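Conserved uncharacterized protein (predicted phosphoesterase COG0622) (Streptococcus pneumoniae, PDB 3CK2) is of unknown function but is predicted to be a phosphoesterase of the calcineurin-like superfamily, and binds two manganese ions in its metal centre. Local coordinates at residues K6-I10 with Y29-A35; E24-Y29 with L160-H164; G40-P46 with M61-Y67; Y67-L71 with Q82-F88. The contacts are given in a common frame with arbitrary orientation. Residue numbers count along the deposited sequence, not the author numbering.

Contact 1: K6-I10 with Y29-A35; sequences KQTII and YVGKVDA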
# COMPACT_ATOMS: atom_id res chain seq x y z
N LYS A 6 -7.97 -17.58 1.68
CA LYS A 6 -6.84 -16.71 1.88
C LYS A 6 -6.76 -15.71 0.74
O LYS A 6 -7.07 -16.04 -0.40
CB LYS A 6 -5.55 -17.51 2.00
CG LYS A 6 -4.31 -16.67 2.28
CD LYS A 6 -3.14 -17.51 2.79
CE LYS A 6 -1.82 -17.11 2.08
NZ LYS A 6 -1.39 -18.05 0.97
N GLN A 7 -6.40 -14.47 1.07
CA GLN A 7 -6.21 -13.42 0.09
C GLN A 7 -4.75 -12.98 0.14
O GLN A 7 -4.06 -13.18 1.15
CB GLN A 7 -7.09 -12.23 0.42
CG GLN A 7 -8.59 -12.52 0.40
CD GLN A 7 -9.39 -11.41 1.05
OE1 GLN A 7 -8.89 -10.70 1.93
NE2 GLN A 7 -10.62 -11.26 0.63
N THR A 8 -4.30 -12.45 -0.98
CA THR A 8 -2.98 -11.87 -1.11
C THR A 8 -3.16 -10.52 -1.81
O THR A 8 -3.83 -10.43 -2.84
CB THR A 8 -2.02 -12.76 -1.92
OG1 THR A 8 -1.89 -14.01 -1.27
CG2 THR A 8 -0.64 -12.08 -2.08
N ILE A 9 -2.59 -9.48 -1.23
CA ILE A 9 -2.57 -8.18 -1.88
C ILE A 9 -1.12 -7.73 -2.02
O ILE A 9 -0.24 -8.14 -1.24
CB ILE A 9 -3.47 -7.11 -1.15
CG1 ILE A 9 -2.91 -6.78 0.25
CG2 ILE A 9 -4.98 -7.57 -1.13
CD1 ILE A 9 -3.57 -5.57 0.90
N ILE A 10 -0.89 -6.95 -3.07
CA ILE A 10 0.40 -6.34 -3.39
C ILE A 10 0.20 -4.83 -3.30
O ILE A 10 -0.76 -4.29 -3.89
CB ILE A 10 0.95 -6.76 -4.81
CG1 ILE A 10 1.22 -8.28 -4.87
CG2 ILE A 10 2.26 -5.97 -5.14
CD1 ILE A 10 2.38 -8.79 -3.85
N TYR A 29 1.83 -9.49 -11.17
CA TYR A 29 0.84 -9.81 -10.15
C TYR A 29 -0.63 -9.68 -10.59
O TYR A 29 -1.50 -10.37 -10.02
CB TYR A 29 1.09 -8.93 -8.92
CG TYR A 29 2.38 -9.25 -8.18
CD1 TYR A 29 2.53 -10.44 -7.46
CD2 TYR A 29 3.43 -8.31 -8.16
CE1 TYR A 29 3.73 -10.70 -6.75
CE2 TYR A 29 4.60 -8.53 -7.45
CZ TYR A 29 4.76 -9.72 -6.74
OH TYR A 29 5.95 -9.93 -6.08
N VAL A 30 -0.93 -8.80 -11.55
CA VAL A 30 -2.37 -8.59 -11.90
C VAL A 30 -2.96 -9.91 -12.41
O VAL A 30 -2.36 -10.59 -13.26
CB VAL A 30 -2.64 -7.42 -12.86
CG1 VAL A 30 -4.12 -7.45 -13.36
CG2 VAL A 30 -2.27 -6.09 -12.18
N GLY A 31 -4.09 -10.29 -11.82
CA GLY A 31 -4.75 -11.55 -12.16
C GLY A 31 -4.22 -12.75 -11.39
O GLY A 31 -4.80 -13.82 -11.49
N LYS A 32 -3.14 -12.58 -10.64
CA LYS A 32 -2.58 -13.67 -9.83
C LYS A 32 -2.68 -13.44 -8.32
O LYS A 32 -2.39 -14.34 -7.56
CB LYS A 32 -1.11 -13.93 -10.21
CG LYS A 32 -0.92 -14.33 -11.67
CD LYS A 32 0.56 -14.61 -11.99
CE LYS A 32 0.74 -15.39 -13.30
NZ LYS A 32 2.09 -16.05 -13.45
N VAL A 33 -3.08 -12.25 -7.89
CA VAL A 33 -3.34 -11.95 -6.49
C VAL A 33 -4.74 -11.31 -6.46
O VAL A 33 -5.30 -10.97 -7.53
CB VAL A 33 -2.25 -10.99 -5.89
CG1 VAL A 33 -0.90 -11.68 -5.88
CG2 VAL A 33 -2.16 -9.70 -6.67
N ASP A 34 -5.30 -11.11 -5.27
CA ASP A 34 -6.64 -10.50 -5.19
C ASP A 34 -6.71 -9.00 -5.55
O ASP A 34 -7.71 -8.55 -6.05
CB ASP A 34 -7.25 -10.75 -3.82
CG ASP A 34 -7.41 -12.20 -3.54
OD1 ASP A 34 -8.53 -12.73 -3.72
OD2 ASP A 34 -6.39 -12.84 -3.21
N ALA A 35 -5.64 -8.24 -5.32
CA ALA A 35 -5.62 -6.82 -5.64
C ALA A 35 -4.19 -6.32 -5.60
O ALA A 35 -3.35 -6.88 -4.89
CB ALA A 35 -6.50 -6.02 -4.64

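Contact 2: E24-Y29 with L160-H164; sequences EVRDRY and LTRDH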
# COMPACT_ATOMS: atom_id res chain seq x y z
N GLU A 24 6.22 -3.54 -14.37
CA GLU A 24 6.78 -4.82 -13.97
C GLU A 24 5.97 -5.47 -12.85
O GLU A 24 5.69 -6.66 -12.91
CB GLU A 24 8.22 -4.65 -13.53
CG GLU A 24 8.83 -5.98 -13.21
CD GLU A 24 10.33 -5.95 -12.98
OE1 GLU A 24 10.95 -4.85 -13.15
OE2 GLU A 24 10.85 -7.04 -12.64
N VAL A 25 5.60 -4.68 -11.86
CA VAL A 25 4.80 -5.15 -10.73
C VAL A 25 3.33 -5.46 -11.13
O VAL A 25 2.76 -6.48 -10.69
CB VAL A 25 4.88 -4.13 -9.51
CG1 VAL A 25 3.76 -4.35 -8.48
CG2 VAL A 25 6.27 -4.17 -8.89
N ARG A 26 2.75 -4.60 -11.97
CA ARG A 26 1.45 -4.88 -12.57
C ARG A 26 1.46 -6.25 -13.26
O ARG A 26 0.67 -7.15 -12.92
CB ARG A 26 1.00 -3.81 -13.59
CG ARG A 26 -0.43 -4.14 -14.15
CD ARG A 26 -0.78 -3.72 -15.59
NE ARG A 26 0.26 -4.03 -16.57
CZ ARG A 26 0.42 -3.35 -17.71
NH1 ARG A 26 -0.40 -2.37 -17.99
NH2 ARG A 26 1.39 -3.65 -18.58
N ASP A 27 2.36 -6.37 -14.24
CA ASP A 27 2.51 -7.54 -15.06
C ASP A 27 2.75 -8.82 -14.24
O ASP A 27 2.25 -9.88 -14.58
CB ASP A 27 3.70 -7.35 -16.03
CG ASP A 27 3.36 -6.44 -17.22
OD1 ASP A 27 2.20 -5.99 -17.33
OD2 ASP A 27 4.27 -6.20 -18.05
N ARG A 28 3.53 -8.71 -13.20
CA ARG A 28 3.87 -9.88 -12.40
C ARG A 28 2.66 -10.41 -11.63
O ARG A 28 2.47 -11.63 -11.49
CB ARG A 28 4.97 -9.50 -11.41
CG ARG A 28 5.53 -10.66 -10.66
CD ARG A 28 6.63 -10.21 -9.74
NE ARG A 28 7.09 -11.32 -8.94
CZ ARG A 28 7.93 -12.26 -9.37
NH1 ARG A 28 8.45 -12.21 -10.61
NH2 ARG A 28 8.27 -13.25 -8.56
N TYR A 29 1.83 -9.49 -11.17
CA TYR A 29 0.84 -9.81 -10.15
C TYR A 29 -0.63 -9.68 -10.59
O TYR A 29 -1.50 -10.37 -10.02
CB TYR A 29 1.09 -8.93 -8.92
CG TYR A 29 2.38 -9.25 -8.18
CD1 TYR A 29 2.53 -10.44 -7.46
CD2 TYR A 29 3.43 -8.31 -8.16
CE1 TYR A 29 3.73 -10.70 -6.75
CE2 TYR A 29 4.60 -8.53 -7.45
CZ TYR A 29 4.76 -9.72 -6.74
OH TYR A 29 5.95 -9.93 -6.08
N LEU A 160 9.25 -6.67 0.01
CA LEU A 160 9.86 -7.29 -1.17
C LEU A 160 10.71 -6.28 -1.88
O LEU A 160 10.41 -5.08 -1.89
CB LEU A 160 8.79 -7.83 -2.13
CG LEU A 160 8.18 -9.23 -1.94
CD1 LEU A 160 7.83 -9.56 -0.54
CD2 LEU A 160 6.95 -9.32 -2.83
N THR A 161 11.80 -6.76 -2.46
CA THR A 161 12.71 -5.91 -3.17
C THR A 161 12.21 -5.76 -4.59
O THR A 161 11.21 -6.38 -5.00
CB THR A 161 14.15 -6.45 -3.16
OG1 THR A 161 14.24 -7.61 -3.99
CG2 THR A 161 14.66 -6.74 -1.73
N ARG A 162 12.91 -4.92 -5.35
CA ARG A 162 12.62 -4.73 -6.78
C ARG A 162 12.92 -5.95 -7.63
O ARG A 162 12.55 -5.98 -8.83
CB ARG A 162 13.38 -3.48 -7.29
CG ARG A 162 12.68 -2.20 -6.83
CD ARG A 162 13.46 -0.92 -7.14
NE ARG A 162 13.62 -0.71 -8.57
CZ ARG A 162 13.09 0.28 -9.27
NH1 ARG A 162 12.41 1.22 -8.68
NH2 ARG A 162 13.31 0.35 -10.57
N ASP A 163 13.57 -6.95 -7.03
CA ASP A 163 13.72 -8.27 -7.65
C ASP A 163 12.72 -9.28 -7.10
O ASP A 163 12.78 -10.45 -7.45
CB ASP A 163 15.17 -8.78 -7.48
CG ASP A 163 16.17 -7.99 -8.30
OD1 ASP A 163 15.77 -7.14 -9.15
OD2 ASP A 163 17.37 -8.22 -8.09
N HIS A 164 11.80 -8.81 -6.25
CA HIS A 164 10.63 -9.57 -5.81
C HIS A 164 11.01 -10.65 -4.82
O HIS A 164 10.40 -11.73 -4.76
CB HIS A 164 9.88 -10.15 -7.02
CG HIS A 164 9.74 -9.20 -8.16
ND1 HIS A 164 8.99 -8.05 -8.07
CD2 HIS A 164 10.28 -9.20 -9.41
CE1 HIS A 164 9.07 -7.39 -9.21
NE2 HIS A 164 9.85 -8.06 -10.04

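Contact 3: G40-P46 with M61-Y67; sequences GDSELRP and MDFYAGY. With MN (manganese (II) ion), chain B.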
# COMPACT_ATOMS: atom_id res chain seq x y z
N GLY A 40 0.35 6.24 -4.22
CA GLY A 40 0.56 7.55 -4.80
C GLY A 40 1.99 8.01 -4.94
O GLY A 40 2.96 7.31 -4.59
N ASP A 41 2.11 9.23 -5.44
CA ASP A 41 3.37 9.84 -5.85
C ASP A 41 4.04 8.99 -6.92
O ASP A 41 5.22 8.67 -6.83
CB ASP A 41 4.27 10.04 -4.65
CG ASP A 41 4.11 11.37 -4.00
OD1 ASP A 41 3.20 12.12 -4.37
OD2 ASP A 41 4.94 11.65 -3.10
N SER A 42 3.28 8.60 -7.93
CA SER A 42 3.82 7.89 -9.09
C SER A 42 4.43 8.84 -10.11
O SER A 42 5.38 8.49 -10.82
CB SER A 42 2.74 7.02 -9.77
OG SER A 42 1.65 7.76 -10.22
N GLU A 43 3.84 10.04 -10.18
CA GLU A 43 4.18 11.08 -11.16
C GLU A 43 3.81 10.68 -12.60
O GLU A 43 4.29 11.27 -13.55
CB GLU A 43 5.63 11.50 -11.04
CG GLU A 43 6.03 12.02 -9.65
CD GLU A 43 7.50 12.44 -9.62
OE1 GLU A 43 8.06 12.67 -10.70
OE2 GLU A 43 8.11 12.52 -8.53
N LEU A 44 2.90 9.70 -12.71
CA LEU A 44 2.36 9.20 -13.96
C LEU A 44 0.97 9.80 -14.17
O LEU A 44 0.36 10.32 -13.24
CB LEU A 44 2.28 7.65 -13.96
CG LEU A 44 3.55 6.85 -13.65
CD1 LEU A 44 3.30 5.33 -13.76
CD2 LEU A 44 4.77 7.30 -14.50
N ARG A 45 0.51 9.72 -15.41
CA ARG A 45 -0.85 10.06 -15.79
C ARG A 45 -1.87 9.03 -15.31
O ARG A 45 -1.59 7.83 -15.34
CB ARG A 45 -0.94 10.19 -17.28
CG ARG A 45 -0.26 11.44 -17.75
CD ARG A 45 0.16 11.35 -19.18
NE ARG A 45 -0.98 11.32 -20.08
CZ ARG A 45 -1.74 12.37 -20.35
NH1 ARG A 45 -1.54 13.54 -19.76
NH2 ARG A 45 -2.73 12.22 -21.21
N PRO A 46 -3.01 9.51 -14.75
CA PRO A 46 -4.12 8.64 -14.31
C PRO A 46 -4.73 7.79 -15.41
O PRO A 46 -5.24 6.73 -15.13
CB PRO A 46 -5.18 9.62 -13.77
CG PRO A 46 -4.46 10.89 -13.52
CD PRO A 46 -3.24 10.92 -14.41
N MSE A 61 2.70 14.81 -4.97
CA MSE A 61 3.58 15.01 -6.13
C MSE A 61 2.93 14.47 -7.41
O MSE A 61 3.59 14.35 -8.43
CB MSE A 61 4.97 14.33 -5.93
CG MSE A 61 5.81 14.93 -4.81
SE MSE A 61 6.03 16.86 -4.96
CE MSE A 61 7.19 17.27 -3.47
N ASP A 62 1.63 14.18 -7.35
CA ASP A 62 0.80 13.86 -8.49
C ASP A 62 -0.01 15.10 -8.83
O ASP A 62 -0.85 15.53 -8.03
CB ASP A 62 -0.16 12.68 -8.17
CG ASP A 62 0.56 11.36 -8.03
OD1 ASP A 62 1.52 11.16 -8.78
OD2 ASP A 62 0.15 10.51 -7.22
N PHE A 63 0.25 15.69 -9.99
CA PHE A 63 -0.30 17.00 -10.31
C PHE A 63 -1.48 16.95 -11.26
O PHE A 63 -2.31 17.84 -11.24
CB PHE A 63 0.79 17.95 -10.80
CG PHE A 63 1.86 18.20 -9.77
CD1 PHE A 63 1.55 18.79 -8.56
CD2 PHE A 63 3.17 17.82 -9.99
CE1 PHE A 63 2.53 19.02 -7.59
CE2 PHE A 63 4.16 18.06 -9.01
CZ PHE A 63 3.83 18.64 -7.83
N TYR A 64 -1.57 15.87 -12.04
CA TYR A 64 -2.67 15.62 -12.94
C TYR A 64 -3.94 15.33 -12.16
O TYR A 64 -3.95 14.57 -11.12
CB TYR A 64 -2.42 14.41 -13.85
CG TYR A 64 -1.08 14.30 -14.54
CD1 TYR A 64 -0.82 15.00 -15.69
CD2 TYR A 64 -0.12 13.40 -14.09
CE1 TYR A 64 0.38 14.88 -16.35
CE2 TYR A 64 1.09 13.25 -14.75
CZ TYR A 64 1.33 14.00 -15.88
OH TYR A 64 2.54 13.86 -16.54
N ALA A 65 -5.02 15.91 -12.69
CA ALA A 65 -6.38 15.61 -12.25
C ALA A 65 -6.71 14.14 -12.55
O ALA A 65 -6.24 13.56 -13.56
CB ALA A 65 -7.39 16.55 -12.96
N GLY A 66 -7.50 13.53 -11.68
CA GLY A 66 -8.08 12.22 -11.94
C GLY A 66 -7.73 11.10 -10.98
O GLY A 66 -8.23 9.99 -11.14
N TYR A 67 -6.86 11.36 -10.00
CA TYR A 67 -6.62 10.38 -8.97
C TYR A 67 -7.53 10.69 -7.80
O TYR A 67 -7.66 11.87 -7.43
CB TYR A 67 -5.16 10.37 -8.50
CG TYR A 67 -4.14 9.82 -9.47
CD1 TYR A 67 -4.13 8.48 -9.82
CD2 TYR A 67 -3.12 10.65 -9.98
CE1 TYR A 67 -3.16 7.97 -10.70
CE2 TYR A 67 -2.15 10.16 -10.84
CZ TYR A 67 -2.17 8.81 -11.20
OH TYR A 67 -1.19 8.35 -12.04
MN MN B . 6.75 10.69 -2.26
O HOH W 1 -0.15 8.16 -8.31
O HOH W 2 4.65 13.53 -14.81
O HOH W 3 1.09 12.15 -11.29
O HOH W 4 7.87 12.59 -2.39
O HOH W 5 6.17 11.64 -0.36

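Contact 4: Y67-L71 with Q82-F88; sequences YPERL and QTHGHLF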
# COMPACT_ATOMS: atom_id res chain seq x y z
N TYR A 67 -6.86 11.36 -10.00
CA TYR A 67 -6.62 10.38 -8.97
C TYR A 67 -7.53 10.69 -7.80
O TYR A 67 -7.66 11.87 -7.43
CB TYR A 67 -5.16 10.37 -8.50
CG TYR A 67 -4.14 9.82 -9.47
CD1 TYR A 67 -4.13 8.48 -9.82
CD2 TYR A 67 -3.12 10.65 -9.98
CE1 TYR A 67 -3.16 7.97 -10.70
CE2 TYR A 67 -2.15 10.16 -10.84
CZ TYR A 67 -2.17 8.81 -11.20
OH TYR A 67 -1.19 8.35 -12.04
N PRO A 68 -8.13 9.65 -7.18
CA PRO A 68 -8.88 9.93 -5.95
C PRO A 68 -7.95 10.15 -4.75
O PRO A 68 -6.88 9.55 -4.66
CB PRO A 68 -9.73 8.66 -5.77
CG PRO A 68 -8.85 7.58 -6.30
CD PRO A 68 -8.14 8.22 -7.51
N GLU A 69 -8.37 11.02 -3.84
CA GLU A 69 -7.68 11.19 -2.56
C GLU A 69 -7.74 9.97 -1.64
O GLU A 69 -6.77 9.67 -0.96
CB GLU A 69 -8.27 12.36 -1.82
CG GLU A 69 -7.84 13.68 -2.43
CD GLU A 69 -8.50 14.90 -1.79
OE1 GLU A 69 -9.24 14.77 -0.77
OE2 GLU A 69 -8.25 15.98 -2.31
N ARG A 70 -8.89 9.32 -1.61
CA ARG A 70 -9.11 8.12 -0.82
C ARG A 70 -9.77 7.10 -1.70
O ARG A 70 -10.51 7.43 -2.61
CB ARG A 70 -10.07 8.40 0.35
CG ARG A 70 -9.75 9.61 1.20
CD ARG A 70 -10.88 9.89 2.20
NE ARG A 70 -10.58 11.08 2.99
CZ ARG A 70 -11.26 11.49 4.08
NH1 ARG A 70 -12.30 10.81 4.57
NH2 ARG A 70 -10.88 12.60 4.70
N LEU A 71 -9.54 5.85 -1.38
CA LEU A 71 -10.18 4.74 -2.10
C LEU A 71 -10.51 3.65 -1.09
O LEU A 71 -9.65 3.28 -0.26
CB LEU A 71 -9.26 4.23 -3.21
CG LEU A 71 -9.78 3.62 -4.50
CD1 LEU A 71 -10.89 4.45 -5.16
CD2 LEU A 71 -8.55 3.39 -5.46
N GLN A 82 -7.38 3.32 1.75
CA GLN A 82 -6.17 3.66 1.06
C GLN A 82 -6.12 5.16 0.84
O GLN A 82 -7.07 5.77 0.33
CB GLN A 82 -6.19 2.96 -0.29
CG GLN A 82 -4.94 3.05 -1.07
CD GLN A 82 -5.09 2.50 -2.46
OE1 GLN A 82 -6.20 2.16 -2.92
NE2 GLN A 82 -3.97 2.43 -3.18
N THR A 83 -4.99 5.76 1.20
CA THR A 83 -4.77 7.19 0.99
C THR A 83 -3.28 7.40 0.91
O THR A 83 -2.52 6.54 1.33
CB THR A 83 -5.45 8.04 2.13
OG1 THR A 83 -5.56 9.40 1.72
CG2 THR A 83 -4.69 7.98 3.45
N HIS A 84 -2.84 8.53 0.35
CA HIS A 84 -1.40 8.84 0.37
C HIS A 84 -0.91 9.15 1.78
O HIS A 84 0.01 8.52 2.26
CB HIS A 84 -1.06 9.96 -0.59
CG HIS A 84 0.41 10.15 -0.81
ND1 HIS A 84 1.20 9.19 -1.41
CD2 HIS A 84 1.23 11.21 -0.56
CE1 HIS A 84 2.44 9.65 -1.52
NE2 HIS A 84 2.49 10.87 -1.01
N GLY A 85 -1.54 10.10 2.44
CA GLY A 85 -1.23 10.40 3.86
C GLY A 85 -1.06 11.88 4.16
O GLY A 85 -1.29 12.31 5.26
N HIS A 86 -0.68 12.65 3.14
CA HIS A 86 -0.44 14.08 3.28
C HIS A 86 -1.66 14.88 3.71
O HIS A 86 -1.53 15.91 4.42
CB HIS A 86 0.15 14.66 1.97
CG HIS A 86 -0.77 14.59 0.78
ND1 HIS A 86 -1.18 13.40 0.24
CD2 HIS A 86 -1.29 15.56 -0.01
CE1 HIS A 86 -1.95 13.63 -0.81
NE2 HIS A 86 -2.02 14.94 -0.99
N LEU A 87 -2.84 14.41 3.31
CA LEU A 87 -4.06 15.08 3.65
C LEU A 87 -4.48 14.74 5.06
O LEU A 87 -5.43 15.34 5.54
CB LEU A 87 -5.20 14.74 2.66
CG LEU A 87 -4.93 15.09 1.19
CD1 LEU A 87 -6.00 14.46 0.28
CD2 LEU A 87 -4.83 16.61 1.01
N PHE A 88 -3.78 13.80 5.72
CA PHE A 88 -4.04 13.44 7.13
C PHE A 88 -2.91 13.94 8.06
O PHE A 88 -2.91 13.67 9.25
CB PHE A 88 -4.25 11.92 7.27
CG PHE A 88 -5.55 11.44 6.67
CD1 PHE A 88 -6.70 11.36 7.44
CD2 PHE A 88 -5.64 11.16 5.30
CE1 PHE A 88 -7.91 10.95 6.87
CE2 PHE A 88 -6.85 10.77 4.75
CZ PHE A 88 -7.98 10.66 5.54
O HOH W 6 -4.25 10.65 -1.09
O HOH W 7 -8.67 14.47 4.67
O HOH W 8 -8.51 0.95 -1.73

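Contact 1: K6-I10 with Y29-A35
This is the closing contact of a beta-alpha-beta crossover: strand 7-12 is met by the loop that leaves helix 19-29 and leads into the neighbouring parallel strand 35-38. Three hydrogen bonds run along its edge. Asp34 works with both main chain and side chain and takes both backbone polar groups of Thr8: its N donates to Thr8 O (2.9 Å), and its OD2 accepts from Thr8 N (3.1 Å). Further along, Ile10 N donates to Ala35 O at 3.1 Å, and Ile9 CA approaches the same Ala35 O at 3.4 Å in a CA-H...O contact. The turn out of the helix is held by Lys32 N bonding to Tyr29 O (2.8 Å); Gly31 adopts a positive phi that would force a side chain against the preceding carbonyl. Beside the hydrogen bonds lies an apolar patch. Ile10 CG1 sits over the face of the Tyr29 ring, 3.7 Å from its centroid, a CH-pi contact, and 4.1 Å from Val33 CG2. Ile9 and Ala35 face the second sheet, with Ile9 CG2 4.1 Å from Ala35 CB. Together Ile9, Asp34 and Ala35 touch Leu75 of strand 70-75 in that sheet, while strand 145-150 pairs with strand 7-12 on its other edge and Tyr145 bonds to Tyr29 OH.

Contact 2: E24-Y29 with L160-H164
A His-carboxylate hydrogen bond and a flat arginine-histidine stack tie the end of helix 19-29 to the type I beta turn Thr161-His164, which follows strand 154-160. Glu24 comes first: extended from the helix, its OE2 accepts from His164 NE2 at 3.0 Å, near the plane of the imidazole. Val25 only brushes the ring edge, its CG2 4.3 Å from His164 CE1, and packs on Ile10 and Met12 of strand 7-12. Arg26 and Asp27 turn to another side of the helix, where they pair with each other. Arg28, one helical turn after Glu24, brings its long side chain back over the imidazole: the guanidinium and ring planes are only 3° apart with centres 4.2 Å from each other, and CD makes a CH-pi contact 3.6 Å from the ring centroid. Tyr29 ends the segment with OH 3.5 Å from Leu160 CD2; both this hydroxyl and His164 ND1 hydrogen-bond to Tyr145 OH, so both nitrogens of the imidazole are engaged. His164, the last residue of the turn, has a positive phi (74°). The turn itself is closed by His164 N bonding to Thr161 O (2.8 Å), and an ST turn is set by Asp163 N donating to Thr161 OG1 at 3.2 Å.

Contact 3: G40-P46 with M61-Y67
Two metal-site loops of the calcineurin-like fold meet here, the Gly-Asp loop after strand 35-38 and the loop following the Gly-Asn pair that carries Asn60. Asp41 divides its carboxylate: OD2 binds a manganese ion at 2.2 Å and is shared with the second metal, while OD1 accepts from the N of Met61, a selenomethionine here, at 2.8 Å. Asp62 answers with a carboxylate that organises the first loop. Its OD2 accepts from Asp41 N (2.9 Å), from Gly59 N and from water 1 (2.6 Å), which also bonds to Ser42 OG; its OD1 accepts from Glu43 N (2.9 Å) and from water 3 (2.7 Å). That water donates again to Leu44 O at 2.8 Å, a carbonyl that also receives Tyr67 OH at 2.8 Å. Glu43 OE2 is satisfied by His16, a manganese ligand, and Glu43 O by water 2 (2.6 Å), which reaches Tyr64 OH. Beyond the polar network, two CH-pi contacts close the distal end: Arg45 CG lies 3.7 Å from the centroid of the Tyr64 ring, and Pro46 CG rests over the face of the Tyr67 ring, 3.8 Å from its centroid.

Contact 4: Y67-L71 with Q82-F88
The open end of the beta hairpin formed by strands 70-75 and 78-83 lies here, where the second strand runs out into a metal-binding loop. Gln82 makes the antiparallel hydrogen-bonded pair with Leu71: its O accepts from Leu71 N at 3.0 Å and also takes a CA-H...O contact from Arg70 CA at 3.3 Å. Its side chain lies beside that of Leu71, OE1 3.7 Å from Leu71 CD2; water 8 donates to OE1 (2.9 Å) and weakly to Leu71 O (3.0 Å), while NE2 bonds to Arg55 O and Asn39 OD1. Next, Thr83 OG1 donates to Glu69 O at 3.0 Å, so a hydroxyl adds a side-chain link next to the backbone pair. Water 6 completes that seam, giving to Glu69 O (2.7 Å) and accepting from His84 N (2.9 Å). His84 turns its ring away from the hairpin partner; NE2 binds manganese and ND1 bonds to Asn39 O, so the loop that follows strand 78-83 supplies a metal ligand. Gly85 follows with a positive phi, and Phe88 N closes the turn back onto Gly85 O at 2.9 Å. Leu87 CD1 comes within 3.3 Å of the carboxylate carbon CD of Glu69. Phe88 also packs on Trp100 of helix 95-103, with which Arg70 makes a cation-pi contact; Phe88 CZ lies over one face of the Arg70 guanidinium, 3.6 Å from Arg70 NH2.

The contacts form two pairs. Contacts 1 and 2, with centres 12 Å apart, share Tyr29 and touch through Ile10 and Val25; their segments alternate along the chain, so helix 19-29 is joined both to the parallel strands of the six-stranded sheet and to the turn after strand 154-160. Contacts 3 and 4, also 12 Å apart, share Tyr67 and meet where Asp41 OD2 and His84 NE2 bind the same manganese. Both come after contact 1 in sequence, between the segments of contact 2. Contacts 1 and 4, with centres 21 Å apart, belong to different sheets. The dinuclear centre thus takes ligands from loops contributed by both sheets.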